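Local coordinates for protein muconate cycloisomerase (Azorhizobium caulinodans, PDB 3MY9) that belongs to the mandelate racemase/muconate lactonizing enzyme family of the enolase superfamily, pairing a capping domain with a barrel-type domain, and binds magnesium ions, at residues K36-E41 and S69-Y74; D46-W51 and L116-G121; R179-M184 and I192-D197; A307-T312 and E341-S346. All coordinates share one frame; numbering follows the deposited sequence.

Contact 1 (K36-E41 and S69-Y74); sequences KRVLLE and SALDIY
Helix 64-79 packs on the antiparallel sheet of the N-terminal domain, the alpha-plus-beta cap of the enolase superfamily, and within these segments L71 meets V38 and L40 of strand 35-44. V38 and L40 stand two apart on the strand and so present their side chains to the same face, while L39 between them points away from the helix. L71 divides its two methyls between these neighbours. CD1 of L71 lies 4.1 Å from CG1 of V38, the two side chains running past each other in opposite directions. CD2 of L71 comes to 4.2 Å from CD2 of L40, which it meets at a slant. V38 turns CG1 opposite its own backbone N (chi1 -158°), leaving that methyl at the helix side. The backbones keep well apart, with the CA atoms of L40 and L71 8.4 Å from each other, and 128 Å² is buried in all. Helix 102-120 adds to the layer, V108 touching both L40 and L71, and I13 of strand 8-21 also reaches L71. No hydrogen bond or charge pair crosses between the segments. All three residues are buried and meet through the methyls of branched side chains at ordinary van der Waals distance, which implies that hydrophobic burial, shared with the second helix, holds helix and strand together here without directional bonds.

Contact 2 (D46-W51 and L116-G121); sequences DGIVGW and LGKATG
Apolar contact comes first from I48, which leads out of the turn into strand 49-54 and points its side chain at the last turn of helix 102-120. CD1 of I48 lies against CB of A119 at 3.4 Å, tighter than carbons usually pack. On the other branch, CG2 of I48 sits 3.8 Å from CB of K118, where the two side chains pass in opposite directions. CG1 of I48 stands opposite the carbonyl carbon (chi1 -51°), which sends its two branches to successive residues of the helix. W4 extends this patch, touching both I48 and A119.

The fold element joined here is the antiparallel sheet of the N-terminal domain: D46 and G47 belong to the hairpin turn that links strands 35-44 and 49-54. G47 has positive phi, and at its backbone angles a CB would be pressed against the carbonyl O of D46, which suits glycine.

A single hydrogen bond crosses the contact. K118 stretches out beyond CG, and NZ of K118 donates to the backbone O of V49 at 2.8 Å. The ammonium is tilted 34° from the carbonyl plane, with a C=O...N angle of 146°. V49 sets off away from the helix at its CB, and it is the backbone carbonyl that meets the lysine.

Within the helix end, OG1 of T120 donates to the O of L116 at 2.6 Å, folding the side-chain hydroxyl back onto the preceding turn. G121 then leaves the helix with positive phi, and its backbone hydrogen-bonds to a neighbouring subunit, whose L122 packs on L116 and T120.

Contact 3 (R179-M184 and I192-D197); sequences RILETM and IDLRLD
The delta methyl CD2 of L181 meets two leucines of strand 193-197 at once. CD2 of L181 touches CD2 of L196 at 3.7 Å, the side chains reaching toward each other tip to tip. The same CD2 of L181 lies 3.8 Å from CD2 of L194, this time at a slant. One helical turn on, M184 brings its sulfur SD to 4.3 Å from CD1 of L194, so L194 is flanked by two residues of the helix. CG of L194 lies opposite the backbone N (chi1 178°), extending the side chain toward the helix.

Behind this layer, on the other face of the strand, R195 grips D193 side-on in a salt bridge. NE of R195 lies 2.8 Å from OD1 of D193, and NH2 of R195 is 2.9 Å from OD2 of D193, with the guanidinium approaching from above the carboxylate plane. T220 also bonds to D193, and R195 reaches the backbone of L323.

Helix 174-188 runs antiparallel to the strand (170° between the short axes) as the middle element of a beta-alpha-beta crossover from strand 164-168. M167 of that strand touches L181, V214 of helix 207-215 lies on L181 and L196, and F147 and M154 of helix 147-157 close over M184.

Contact 4 (A307-T312 and E341-S346); sequences ALAAGT and ERIANS
I343 lays its side chain over the flank of helix 305-316, where CD2 of L308 lies 3.9 Å from CB of I343. The two side chains run at an angle to one another, the leucine methyl lying against the branch point of the isoleucine. Farther along, CD1 of I343 reaches the helix backbone itself, 3.6 Å from CA of A309, with CB of that alanine at 4.0 Å. With chi1 at -67°, I343 turns CG1 away from its own carbonyl carbon, and CD1 runs on to A309. The CA atoms of A309 and I343 are 7.0 Å apart, consistent with the small side chain of A309. T312 borders the same spot, its OG1 4.4 Å from CD1 of I343. OG1 of T312 donates to O of L308 at 3.0 Å, and the backbone N of T312 reaches the same oxygen from the opposite face of its plane, so both donors of T312 turn inward to the helix. The contact joins this helix of the barrel-type domain to the segment leading into strand 345-346, an outer strand of the mixed sheet. V350 of strand 349-351 and P353 of the loop after it touch both I343 and T312. No hydrogen bond crosses between the segments. With the polar group of T312 engaged within its own helix, the chemistry implies that I343 is held here by hydrophobic contact.

How the contacts relate
Contacts 1 and 2 share the sheet of the N-terminal domain: strands 35-44 and 49-54 are neighbours in it, and the contacts touch where CG of E41 meets CG1 of V49 at 3.5 Å. Contacts 3 and 4 belong to the barrel-type domain and both reach its mixed sheet, with centres about 27 Å apart. Contact 4 lies toward the cap, its nearest atoms about 6 Å from those of contact 1 and about 7 Å from those of contact 2. Contact 3 is remote, its centre about 41 Å from that of contact 1. Its L196 side chain is about 11 Å from a magnesium ion, and D197 of the same strand lies close to the metal ligand E223.

Contact 1 (K36-E41 and S69-Y74)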
# COMPACT_ATOMS: atom_id res chain seq x y z
N LYS A 36 16.75 -37.98 -26.69
CA LYS A 36 17.60 -38.67 -25.73
C LYS A 36 17.00 -38.50 -24.33
O LYS A 36 16.44 -37.45 -24.00
CB LYS A 36 19.03 -38.14 -25.80
N ARG A 37 17.12 -39.55 -23.52
CA ARG A 37 16.51 -39.60 -22.19
C ARG A 37 17.49 -40.16 -21.17
O ARG A 37 18.24 -41.08 -21.46
CB ARG A 37 15.25 -40.48 -22.24
CG ARG A 37 14.19 -40.05 -23.27
CD ARG A 37 13.28 -41.21 -23.64
NE ARG A 37 12.59 -41.74 -22.47
CZ ARG A 37 11.95 -42.91 -22.41
NH1 ARG A 37 11.90 -43.71 -23.47
NH2 ARG A 37 11.35 -43.27 -21.28
N VAL A 38 17.47 -39.59 -19.97
CA VAL A 38 18.31 -40.06 -18.87
C VAL A 38 17.45 -40.91 -17.94
O VAL A 38 16.48 -40.41 -17.34
CB VAL A 38 18.90 -38.89 -18.04
CG1 VAL A 38 20.14 -39.34 -17.28
CG2 VAL A 38 19.20 -37.67 -18.92
N LEU A 39 17.78 -42.19 -17.85
CA LEU A 39 17.09 -43.11 -16.96
C LEU A 39 18.06 -43.57 -15.87
O LEU A 39 19.24 -43.81 -16.14
CB LEU A 39 16.56 -44.31 -17.73
CG LEU A 39 16.01 -44.02 -19.12
CD1 LEU A 39 15.80 -45.33 -19.85
CD2 LEU A 39 14.72 -43.20 -19.04
N LEU A 40 17.55 -43.67 -14.66
CA LEU A 40 18.32 -44.05 -13.49
C LEU A 40 17.68 -45.29 -12.90
O LEU A 40 16.48 -45.32 -12.68
CB LEU A 40 18.28 -42.92 -12.45
CG LEU A 40 18.82 -43.18 -11.04
CD1 LEU A 40 20.34 -43.11 -11.01
CD2 LEU A 40 18.21 -42.18 -10.05
N GLU A 41 18.49 -46.31 -12.65
CA GLU A 41 18.02 -47.50 -11.98
C GLU A 41 18.70 -47.58 -10.63
O GLU A 41 19.93 -47.62 -10.55
CB GLU A 41 18.36 -48.76 -12.80
CG GLU A 41 17.82 -50.07 -12.20
CD GLU A 41 18.61 -51.30 -12.63
OE1 GLU A 41 19.85 -51.23 -12.69
OE2 GLU A 41 17.99 -52.36 -12.88
N SER A 69 25.48 -35.99 -16.21
CA SER A 69 26.69 -35.78 -15.43
C SER A 69 26.32 -35.51 -13.97
O SER A 69 26.99 -35.99 -13.06
CB SER A 69 27.56 -34.65 -16.00
OG SER A 69 26.82 -33.45 -16.18
N ALA A 70 25.23 -34.77 -13.77
CA ALA A 70 24.75 -34.46 -12.43
C ALA A 70 24.64 -35.73 -11.59
O ALA A 70 25.22 -35.81 -10.51
CB ALA A 70 23.43 -33.74 -12.49
N LEU A 71 23.92 -36.72 -12.10
CA LEU A 71 23.74 -37.99 -11.39
C LEU A 71 25.05 -38.74 -11.19
O LEU A 71 25.33 -39.23 -10.10
CB LEU A 71 22.74 -38.89 -12.13
CG LEU A 71 21.26 -38.48 -12.08
CD1 LEU A 71 20.48 -39.13 -13.23
CD2 LEU A 71 20.62 -38.83 -10.74
N ASP A 72 25.84 -38.82 -12.26
CA ASP A 72 27.03 -39.68 -12.31
C ASP A 72 28.15 -39.22 -11.37
O ASP A 72 28.81 -40.05 -10.74
CB ASP A 72 27.55 -39.80 -13.75
CG ASP A 72 28.68 -40.83 -13.91
OD1 ASP A 72 28.60 -41.93 -13.33
OD2 ASP A 72 29.65 -40.53 -14.64
N ILE A 73 28.35 -37.90 -11.27
CA ILE A 73 29.43 -37.35 -10.45
C ILE A 73 28.93 -36.61 -9.18
O ILE A 73 29.35 -36.94 -8.08
CB ILE A 73 30.47 -36.52 -11.31
CG1 ILE A 73 30.09 -35.04 -11.47
CG2 ILE A 73 30.64 -37.15 -12.68
CD1 ILE A 73 30.69 -34.13 -10.40
N TYR A 74 28.03 -35.64 -9.32
CA TYR A 74 27.63 -34.81 -8.18
C TYR A 74 26.77 -35.58 -7.16
O TYR A 74 27.09 -35.61 -5.96
CB TYR A 74 26.92 -33.54 -8.65

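Contact 2 (D46-W51 and L116-G121)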
# COMPACT_ATOMS: atom_id res chain seq x y z
N ASP A 46 18.56 -54.99 -0.19
CA ASP A 46 17.69 -56.19 -0.16
C ASP A 46 17.03 -56.51 -1.55
O ASP A 46 16.01 -57.26 -1.70
CB ASP A 46 16.60 -56.02 0.91
CG ASP A 46 15.60 -54.94 0.57
OD1 ASP A 46 14.43 -55.03 0.98
OD2 ASP A 46 15.98 -53.98 -0.13
N GLY A 47 17.71 -56.02 -2.61
CA GLY A 47 17.47 -56.51 -3.98
C GLY A 47 16.39 -55.84 -4.81
O GLY A 47 16.22 -56.16 -5.99
N ILE A 48 15.66 -54.90 -4.22
CA ILE A 48 14.48 -54.28 -4.86
C ILE A 48 14.88 -53.12 -5.78
O ILE A 48 15.64 -52.24 -5.39
CB ILE A 48 13.46 -53.76 -3.83
CG1 ILE A 48 13.11 -54.84 -2.79
CG2 ILE A 48 12.21 -53.31 -4.54
CD1 ILE A 48 12.40 -54.28 -1.55
N VAL A 49 14.32 -53.11 -6.99
CA VAL A 49 14.74 -52.18 -8.03
C VAL A 49 13.71 -51.07 -8.22
O VAL A 49 12.51 -51.32 -8.16
CB VAL A 49 14.93 -52.91 -9.36
CG1 VAL A 49 15.39 -51.96 -10.45
CG2 VAL A 49 15.93 -54.05 -9.20
N GLY A 50 14.19 -49.84 -8.45
CA GLY A 50 13.31 -48.71 -8.74
C GLY A 50 13.86 -47.84 -9.84
O GLY A 50 15.08 -47.74 -10.00
N TRP A 51 12.98 -47.20 -10.59
CA TRP A 51 13.39 -46.40 -11.74
C TRP A 51 12.99 -44.94 -11.61
O TRP A 51 11.95 -44.61 -11.03
CB TRP A 51 12.81 -47.00 -13.03
CG TRP A 51 13.49 -48.31 -13.44
CD1 TRP A 51 13.20 -49.56 -12.99
CD2 TRP A 51 14.57 -48.46 -14.37
NE1 TRP A 51 14.02 -50.48 -13.59
CE2 TRP A 51 14.87 -49.83 -14.44
CE3 TRP A 51 15.30 -47.57 -15.16
CZ2 TRP A 51 15.89 -50.33 -15.25
CZ3 TRP A 51 16.29 -48.06 -15.98
CH2 TRP A 51 16.59 -49.43 -16.01
N LEU A 116 10.57 -48.05 -2.28
CA LEU A 116 9.81 -48.04 -1.02
C LEU A 116 8.40 -48.60 -1.20
O LEU A 116 7.92 -49.39 -0.39
CB LEU A 116 9.72 -46.61 -0.48
CG LEU A 116 9.07 -46.40 0.88
CD1 LEU A 116 9.74 -47.26 1.96
CD2 LEU A 116 9.12 -44.89 1.26
N GLY A 117 7.76 -48.20 -2.30
CA GLY A 117 6.45 -48.72 -2.63
C GLY A 117 6.43 -50.23 -2.84
O GLY A 117 5.57 -50.93 -2.30
N LYS A 118 7.37 -50.73 -3.65
CA LYS A 118 7.46 -52.16 -3.95
C LYS A 118 7.78 -52.97 -2.71
O LYS A 118 7.36 -54.11 -2.59
CB LYS A 118 8.52 -52.45 -5.01
CG LYS A 118 8.18 -51.97 -6.42
CD LYS A 118 9.25 -52.42 -7.39
CE LYS A 118 9.21 -51.63 -8.67
NZ LYS A 118 10.28 -52.14 -9.57
N ALA A 119 8.57 -52.39 -1.80
CA ALA A 119 8.98 -53.08 -0.57
C ALA A 119 7.81 -53.20 0.40
O ALA A 119 7.78 -54.09 1.22
CB ALA A 119 10.15 -52.32 0.09
N THR A 120 6.84 -52.29 0.30
CA THR A 120 5.78 -52.23 1.28
C THR A 120 4.39 -52.54 0.73
O THR A 120 3.42 -52.52 1.48
CB THR A 120 5.75 -50.82 1.90
OG1 THR A 120 5.70 -49.83 0.86
CG2 THR A 120 6.98 -50.61 2.74
N GLY A 121 4.29 -52.83 -0.57
CA GLY A 121 3.00 -53.06 -1.22
C GLY A 121 2.16 -51.81 -1.42
O GLY A 121 0.94 -51.88 -1.47

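Contact 3 (R179-M184 and I192-D197)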
# COMPACT_ATOMS: atom_id res chain seq x y z
N ARG A 179 -13.49 -16.19 -35.22
CA ARG A 179 -14.45 -16.98 -36.01
C ARG A 179 -14.37 -18.47 -35.65
O ARG A 179 -15.37 -19.18 -35.59
CB ARG A 179 -14.20 -16.82 -37.53
CG ARG A 179 -14.46 -15.41 -38.07
CD ARG A 179 -14.53 -15.36 -39.62
NE ARG A 179 -13.25 -15.69 -40.27
CZ ARG A 179 -12.23 -14.84 -40.48
NH1 ARG A 179 -12.31 -13.56 -40.10
NH2 ARG A 179 -11.12 -15.28 -41.07
N ILE A 180 -13.15 -18.95 -35.42
CA ILE A 180 -12.95 -20.32 -34.94
C ILE A 180 -13.63 -20.54 -33.59
O ILE A 180 -14.36 -21.49 -33.42
CB ILE A 180 -11.45 -20.71 -34.91
CG1 ILE A 180 -10.97 -20.99 -36.35
CG2 ILE A 180 -11.22 -21.98 -34.07
CD1 ILE A 180 -9.47 -21.08 -36.51
N LEU A 181 -13.43 -19.63 -32.65
CA LEU A 181 -14.04 -19.78 -31.33
C LEU A 181 -15.55 -19.72 -31.43
O LEU A 181 -16.24 -20.45 -30.73
CB LEU A 181 -13.56 -18.69 -30.37
CG LEU A 181 -12.12 -18.80 -29.87
CD1 LEU A 181 -11.67 -17.46 -29.31
CD2 LEU A 181 -11.92 -19.96 -28.83
N GLU A 182 -16.05 -18.86 -32.32
CA GLU A 182 -17.48 -18.76 -32.55
C GLU A 182 -18.04 -20.07 -33.08
O GLU A 182 -19.10 -20.48 -32.63
CB GLU A 182 -17.83 -17.64 -33.55
CG GLU A 182 -19.28 -17.15 -33.40
CD GLU A 182 -19.46 -16.18 -32.21
OE1 GLU A 182 -18.98 -15.00 -32.29
OE2 GLU A 182 -20.08 -16.59 -31.19
N THR A 183 -17.35 -20.69 -34.04
CA THR A 183 -17.81 -21.97 -34.59
C THR A 183 -17.81 -23.05 -33.51
O THR A 183 -18.74 -23.83 -33.42
CB THR A 183 -16.94 -22.44 -35.78
OG1 THR A 183 -16.86 -21.41 -36.77
CG2 THR A 183 -17.47 -23.73 -36.38
N MET A 184 -16.76 -23.08 -32.69
CA MET A 184 -16.66 -24.06 -31.60
C MET A 184 -17.75 -23.90 -30.55
O MET A 184 -18.34 -24.89 -30.12
CB MET A 184 -15.30 -23.99 -30.91
CG MET A 184 -14.18 -24.82 -31.56
SD MET A 184 -12.60 -24.49 -30.76
CE MET A 184 -11.42 -25.26 -31.80
N ILE A 192 -17.94 -28.69 -24.06
CA ILE A 192 -16.49 -28.76 -24.03
C ILE A 192 -15.95 -27.80 -22.99
O ILE A 192 -16.49 -26.72 -22.79
CB ILE A 192 -15.82 -28.48 -25.41
CG1 ILE A 192 -16.13 -27.06 -25.90
CG2 ILE A 192 -16.25 -29.53 -26.45
CD1 ILE A 192 -15.33 -26.66 -27.08
N ASP A 193 -14.89 -28.25 -22.33
CA ASP A 193 -14.12 -27.51 -21.40
C ASP A 193 -12.96 -26.95 -22.23
O ASP A 193 -11.95 -27.62 -22.41
CB ASP A 193 -13.66 -28.45 -20.27
CG ASP A 193 -12.71 -27.79 -19.27
OD1 ASP A 193 -12.28 -26.64 -19.49
OD2 ASP A 193 -12.38 -28.43 -18.25
N LEU A 194 -13.12 -25.71 -22.71
CA LEU A 194 -12.22 -25.13 -23.68
C LEU A 194 -11.22 -24.20 -23.01
O LEU A 194 -11.64 -23.26 -22.33
CB LEU A 194 -13.02 -24.33 -24.72
CG LEU A 194 -12.24 -23.59 -25.81
CD1 LEU A 194 -11.40 -24.55 -26.62
CD2 LEU A 194 -13.20 -22.83 -26.74
N ARG A 195 -9.93 -24.43 -23.23
CA ARG A 195 -8.87 -23.59 -22.71
C ARG A 195 -8.13 -22.96 -23.87
O ARG A 195 -8.09 -23.53 -24.97
CB ARG A 195 -7.90 -24.43 -21.87
CG ARG A 195 -8.51 -24.99 -20.60
CD ARG A 195 -8.85 -26.47 -20.74
NE ARG A 195 -9.49 -26.99 -19.55
CZ ARG A 195 -8.86 -27.68 -18.61
NH1 ARG A 195 -7.57 -27.94 -18.69
NH2 ARG A 195 -9.54 -28.11 -17.58
N LEU A 196 -7.56 -21.78 -23.66
CA LEU A 196 -6.75 -21.11 -24.70
C LEU A 196 -5.33 -20.95 -24.19
O LEU A 196 -5.11 -20.70 -23.02
CB LEU A 196 -7.29 -19.72 -25.04
CG LEU A 196 -8.79 -19.60 -25.31
CD1 LEU A 196 -9.19 -18.13 -25.66
CD2 LEU A 196 -9.18 -20.50 -26.45
N ASP A 197 -4.36 -21.03 -25.09
CA ASP A 197 -2.97 -20.86 -24.72
C ASP A 197 -2.28 -19.94 -25.70
O ASP A 197 -2.17 -20.27 -26.86
CB ASP A 197 -2.30 -22.23 -24.75
CG ASP A 197 -0.91 -22.23 -24.13
OD1 ASP A 197 -0.41 -23.35 -23.89
OD2 ASP A 197 -0.35 -21.14 -23.84

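Contact 4 (A307-T312 and E341-S346)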
# COMPACT_ATOMS: atom_id res chain seq x y z
N ALA A 307 8.78 -41.10 -16.19
CA ALA A 307 8.43 -39.76 -15.73
C ALA A 307 6.91 -39.53 -15.74
O ALA A 307 6.37 -38.79 -14.90
CB ALA A 307 9.11 -38.71 -16.61
N LEU A 308 6.24 -40.13 -16.72
CA LEU A 308 4.80 -40.03 -16.82
C LEU A 308 4.13 -40.77 -15.67
O LEU A 308 3.14 -40.31 -15.14
CB LEU A 308 4.32 -40.62 -18.14
CG LEU A 308 2.82 -40.62 -18.38
CD1 LEU A 308 2.25 -39.23 -18.25
CD2 LEU A 308 2.57 -41.19 -19.76
N ALA A 309 4.66 -41.92 -15.29
CA ALA A 309 4.10 -42.69 -14.16
C ALA A 309 4.20 -41.83 -12.89
O ALA A 309 3.25 -41.71 -12.12
CB ALA A 309 4.86 -44.02 -13.98
N ALA A 310 5.35 -41.21 -12.70
CA ALA A 310 5.58 -40.34 -11.55
C ALA A 310 4.56 -39.19 -11.52
O ALA A 310 3.95 -38.91 -10.49
CB ALA A 310 7.02 -39.80 -11.55
N GLY A 311 4.37 -38.55 -12.67
CA GLY A 311 3.45 -37.42 -12.73
C GLY A 311 2.00 -37.83 -12.48
O GLY A 311 1.26 -37.13 -11.80
N THR A 312 1.62 -38.98 -13.00
CA THR A 312 0.27 -39.50 -12.83
C THR A 312 -0.03 -39.87 -11.36
O THR A 312 -1.11 -39.60 -10.86
CB THR A 312 0.09 -40.73 -13.74
OG1 THR A 312 0.19 -40.30 -15.11
CG2 THR A 312 -1.24 -41.35 -13.53
N GLU A 341 4.58 -52.45 -20.22
CA GLU A 341 3.25 -51.94 -20.61
C GLU A 341 3.13 -50.42 -20.47
O GLU A 341 3.56 -49.85 -19.47
CB GLU A 341 2.14 -52.59 -19.79
CG GLU A 341 1.90 -54.03 -20.18
CD GLU A 341 0.68 -54.64 -19.53
OE1 GLU A 341 0.04 -55.50 -20.20
OE2 GLU A 341 0.37 -54.26 -18.36
N ARG A 342 2.51 -49.81 -21.46
CA ARG A 342 2.35 -48.36 -21.51
C ARG A 342 1.34 -47.85 -20.48
O ARG A 342 0.37 -48.54 -20.17
CB ARG A 342 1.87 -47.95 -22.90
CG ARG A 342 2.90 -48.16 -24.02
CD ARG A 342 3.89 -46.98 -24.10
NE ARG A 342 4.39 -46.84 -25.47
CZ ARG A 342 4.26 -45.76 -26.25
NH1 ARG A 342 4.76 -45.79 -27.48
NH2 ARG A 342 3.66 -44.65 -25.81
N ILE A 343 1.56 -46.64 -19.96
CA ILE A 343 0.51 -45.91 -19.25
C ILE A 343 -0.59 -45.64 -20.26
O ILE A 343 -0.32 -45.20 -21.38
CB ILE A 343 0.98 -44.54 -18.70
CG1 ILE A 343 2.03 -44.73 -17.59
CG2 ILE A 343 -0.21 -43.76 -18.15
CD1 ILE A 343 1.55 -44.30 -16.20
N ALA A 344 -1.83 -45.90 -19.86
CA ALA A 344 -2.96 -45.90 -20.78
C ALA A 344 -3.78 -44.64 -20.63
O ALA A 344 -3.96 -44.15 -19.52
CB ALA A 344 -3.83 -47.10 -20.51
N ASN A 345 -4.30 -44.15 -21.75
CA ASN A 345 -5.36 -43.16 -21.74
C ASN A 345 -6.54 -43.63 -22.61
O ASN A 345 -6.34 -44.35 -23.58
CB ASN A 345 -4.83 -41.79 -22.18
CG ASN A 345 -4.50 -41.72 -23.65
OD1 ASN A 345 -5.28 -41.18 -24.45
ND2 ASN A 345 -3.35 -42.27 -24.03
N SER A 346 -7.75 -43.24 -22.22
CA SER A 346 -8.97 -43.58 -22.95
C SER A 346 -10.05 -42.56 -22.69
O SER A 346 -10.17 -42.04 -21.57
CB SER A 346 -9.50 -44.95 -22.52
OG SER A 346 -10.53 -45.38 -23.41